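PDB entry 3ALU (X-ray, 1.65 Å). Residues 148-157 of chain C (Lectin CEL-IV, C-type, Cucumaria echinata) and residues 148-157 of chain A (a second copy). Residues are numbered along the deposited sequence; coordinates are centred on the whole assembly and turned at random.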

# COMPACT_ATOMS: atom_id res chain seq x y z
N GLN C 148 -12.23 0.04 -13.90
CA GLN C 148 -11.52 -0.48 -12.72
C GLN C 148 -10.39 -1.41 -13.19
O GLN C 148 -10.51 -2.12 -14.19
CB GLN C 148 -12.47 -1.24 -11.78
CG GLN C 148 -12.97 -2.55 -12.42
CD GLN C 148 -14.03 -3.25 -11.58
OE1 GLN C 148 -14.84 -2.60 -10.92
NE2 GLN C 148 -14.01 -4.60 -11.61
N LEU C 149 -9.29 -1.36 -12.46
CA LEU C 149 -8.22 -2.33 -12.68
C LEU C 149 -8.68 -3.70 -12.17
O LEU C 149 -9.62 -3.79 -11.39
CB LEU C 149 -6.92 -1.87 -11.98
CG LEU C 149 -6.27 -0.62 -12.58
CD1 LEU C 149 -5.05 -0.21 -11.75
CD2 LEU C 149 -5.86 -0.87 -14.03
N PRO C 150 -8.02 -4.79 -12.61
CA PRO C 150 -8.44 -6.12 -12.12
C PRO C 150 -8.49 -6.16 -10.60
O PRO C 150 -7.54 -5.73 -9.92
CB PRO C 150 -7.32 -7.04 -12.64
CG PRO C 150 -6.90 -6.38 -13.90
CD PRO C 150 -6.95 -4.88 -13.60
N CYS C 151 -9.64 -6.61 -10.07
CA CYS C 151 -9.89 -6.63 -8.64
C CYS C 151 -9.44 -7.99 -8.13
O CYS C 151 -10.00 -9.00 -8.54
CB CYS C 151 -11.40 -6.53 -8.39
SG CYS C 151 -11.85 -6.38 -6.65
N VAL C 152 -8.44 -8.01 -7.27
CA VAL C 152 -7.91 -9.29 -6.78
C VAL C 152 -7.62 -9.19 -5.30
O VAL C 152 -7.44 -8.08 -4.74
CB VAL C 152 -6.60 -9.72 -7.49
CG1 VAL C 152 -6.82 -9.91 -8.98
CG2 VAL C 152 -5.46 -8.71 -7.24
N HIS C 153 -7.54 -10.34 -4.65
CA HIS C 153 -7.22 -10.35 -3.25
C HIS C 153 -6.52 -11.66 -2.97
O HIS C 153 -6.67 -12.64 -3.72
CB HIS C 153 -8.50 -10.21 -2.41
CG HIS C 153 -9.41 -11.39 -2.49
ND1 HIS C 153 -10.30 -11.58 -3.53
CD2 HIS C 153 -9.62 -12.41 -1.62
CE1 HIS C 153 -10.99 -12.69 -3.31
NE2 HIS C 153 -10.60 -13.21 -2.16
N TYR C 154 -5.72 -11.67 -1.91
CA TYR C 154 -5.10 -12.91 -1.44
C TYR C 154 -6.06 -13.82 -0.69
O TYR C 154 -6.93 -13.37 0.08
CB TYR C 154 -3.90 -12.61 -0.55
CG TYR C 154 -2.79 -11.82 -1.19
CD1 TYR C 154 -2.10 -12.31 -2.30
CD2 TYR C 154 -2.39 -10.60 -0.66
CE1 TYR C 154 -1.07 -11.60 -2.88
CE2 TYR C 154 -1.35 -9.88 -1.23
CZ TYR C 154 -0.70 -10.37 -2.33
OH TYR C 154 0.33 -9.68 -2.88
N THR C 155 -5.87 -15.13 -0.87
CA THR C 155 -6.67 -16.11 -0.15
C THR C 155 -5.70 -16.86 0.76
O THR C 155 -4.80 -17.57 0.29
CB THR C 155 -7.37 -17.08 -1.12
OG1 THR C 155 -6.41 -17.56 -2.07
CG2 THR C 155 -8.51 -16.37 -1.89
N LEU C 156 -5.85 -16.67 2.06
CA LEU C 156 -4.80 -17.07 3.00
C LEU C 156 -5.19 -18.27 3.85
O LEU C 156 -5.19 -18.21 5.08
CB LEU C 156 -4.35 -15.87 3.85
CG LEU C 156 -3.76 -14.72 3.02
CD1 LEU C 156 -3.40 -13.55 3.91
CD2 LEU C 156 -2.54 -15.18 2.23
N GLU C 157 -5.57 -19.35 3.16
CA GLU C 157 -5.56 -20.70 3.74
C GLU C 157 -4.14 -21.22 3.61
O GLU C 157 -3.69 -22.03 4.42
CB GLU C 157 -6.53 -21.64 3.00
CG GLU C 157 -6.38 -21.59 1.45
CD GLU C 157 -6.56 -22.94 0.75
OE1 GLU C 157 -7.42 -23.75 1.17
OE2 GLU C 157 -5.83 -23.17 -0.26
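Chain A (148-157) QLPCVHYTLE

Contacts between identical chains often use one residue pair twice, and the pairing of these two copies of the lectin CEL-IV is a compact example. At the apolar centre, a leucine methyl from each chain rests on the tyrosine ring of the other. A:Leu149 CD1 lies 3.9 Å from the centroid of the C:Tyr154 ring and 4° off its normal; reciprocally, C:Leu149 CD1 lies 3.7 Å from the centroid of the A:Tyr154 ring and 3° off. A methyl so nearly centred over an aromatic face makes a CH-pi contact. The leucine stems also pack closely, with A:Leu149 CB 3.8 Å from C:Tyr154 CE1, and C:Leu149 CB 3.7 Å from A:Tyr154 CE1.

This exchange fits the direction and register of the chains. From residue 149 to 156 the two stretches run antiparallel, 179° apart, and the loop at 149 of one chain faces the strand at 154 of the other. The CA atoms of A:Leu149 and C:Tyr154 are 8.0 Å apart, those of A:Tyr154 and C:Leu149 7.8 Å. Each backbone is extended, with strand from residue 152, yet no hydrogen bond crosses between the stretches: side chains make most of the contact. All four central side chains point toward the partner with chi1 in the m well.

Farther out, A:Leu156 CD2 reaches C:Leu149 CD2 at 4.0 Å, matched by C:Leu156 CD2 to A:Leu149 CD2 at 3.9 Å. Both Leu156 side chains leave the backbone sideways, but their ends come nearer the partner. Each proline adds a ring contact, A:Pro150 CD and C:Pro150 CD lying 4.2 Å from C:Tyr154 CE1 and A:Tyr154 CE1, respectively.

At the polar edge, the proline carbonyls lie near the planes of the tyrosine rings. A:Pro150 O is 4.0 Å from C:Tyr154 OH, too far for a hydrogen bond.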

# COMPACT_ATOMS: atom_id res chain seq x y z
N GLN A 148 6.57 -17.12 -0.99
CA GLN A 148 6.22 -15.81 -1.53
C GLN A 148 4.75 -15.87 -1.96
O GLN A 148 4.30 -16.87 -2.49
CB GLN A 148 7.13 -15.41 -2.72
CG GLN A 148 6.89 -16.27 -3.92
CD GLN A 148 7.83 -15.94 -5.05
OE1 GLN A 148 8.98 -15.58 -4.81
NE2 GLN A 148 7.35 -16.09 -6.29
N LEU A 149 4.00 -14.80 -1.71
CA LEU A 149 2.66 -14.71 -2.26
C LEU A 149 2.77 -14.48 -3.76
O LEU A 149 3.82 -14.05 -4.23
CB LEU A 149 1.88 -13.58 -1.56
CG LEU A 149 1.58 -13.89 -0.09
CD1 LEU A 149 0.92 -12.69 0.57
CD2 LEU A 149 0.65 -15.11 0.06
N PRO A 150 1.70 -14.74 -4.53
CA PRO A 150 1.73 -14.52 -5.95
C PRO A 150 2.23 -13.11 -6.26
O PRO A 150 1.74 -12.13 -5.66
CB PRO A 150 0.25 -14.71 -6.38
CG PRO A 150 -0.34 -15.55 -5.35
CD PRO A 150 0.41 -15.30 -4.08
N CYS A 151 3.23 -13.02 -7.12
CA CYS A 151 3.86 -11.75 -7.50
C CYS A 151 3.14 -11.25 -8.76
O CYS A 151 3.13 -11.93 -9.79
CB CYS A 151 5.35 -11.98 -7.80
SG CYS A 151 6.33 -10.48 -8.13
N VAL A 152 2.51 -10.09 -8.65
CA VAL A 152 1.73 -9.56 -9.78
C VAL A 152 1.90 -8.07 -9.88
O VAL A 152 2.22 -7.41 -8.90
CB VAL A 152 0.23 -9.87 -9.64
CG1 VAL A 152 0.01 -11.38 -9.67
CG2 VAL A 152 -0.34 -9.27 -8.34
N HIS A 153 1.71 -7.55 -11.08
CA HIS A 153 1.76 -6.12 -11.30
C HIS A 153 0.72 -5.73 -12.36
O HIS A 153 0.30 -6.55 -13.19
CB HIS A 153 3.18 -5.68 -11.72
CG HIS A 153 3.61 -6.21 -13.05
ND1 HIS A 153 3.93 -7.54 -13.25
CD2 HIS A 153 3.77 -5.61 -14.24
CE1 HIS A 153 4.27 -7.73 -14.51
NE2 HIS A 153 4.18 -6.57 -15.14
N TYR A 154 0.28 -4.48 -12.28
CA TYR A 154 -0.65 -3.96 -13.29
C TYR A 154 0.08 -3.69 -14.59
O TYR A 154 1.25 -3.30 -14.58
CB TYR A 154 -1.30 -2.67 -12.82
CG TYR A 154 -2.20 -2.86 -11.63
CD1 TYR A 154 -3.34 -3.65 -11.71
CD2 TYR A 154 -1.92 -2.23 -10.42
CE1 TYR A 154 -4.15 -3.82 -10.61
CE2 TYR A 154 -2.74 -2.36 -9.37
CZ TYR A 154 -3.85 -3.15 -9.45
OH TYR A 154 -4.67 -3.29 -8.36
N THR A 155 -0.59 -3.93 -15.70
CA THR A 155 -0.01 -3.64 -17.01
C THR A 155 -0.84 -2.52 -17.61
O THR A 155 -2.03 -2.69 -17.88
CB THR A 155 -0.02 -4.88 -17.91
OG1 THR A 155 -1.35 -5.41 -17.97
CG2 THR A 155 0.88 -5.95 -17.33
N LEU A 156 -0.22 -1.36 -17.78
CA LEU A 156 -0.98 -0.14 -18.09
C LEU A 156 -0.83 0.27 -19.56
O LEU A 156 -1.04 1.44 -19.93
CB LEU A 156 -0.60 0.99 -17.12
CG LEU A 156 -0.77 0.61 -15.64
CD1 LEU A 156 -0.14 1.65 -14.75
CD2 LEU A 156 -2.23 0.40 -15.29
N GLU A 157 -0.54 -0.73 -20.39
CA GLU A 157 -0.22 -0.53 -21.81
C GLU A 157 -1.45 -0.22 -22.67
O GLU A 157 -2.43 0.38 -22.19
CB GLU A 157 0.56 -1.75 -22.35
CG GLU A 157 0.13 -3.10 -21.76
CD GLU A 157 -0.94 -3.81 -22.60
OE1 GLU A 157 -1.03 -5.06 -22.50
OE2 GLU A 157 -1.70 -3.13 -23.35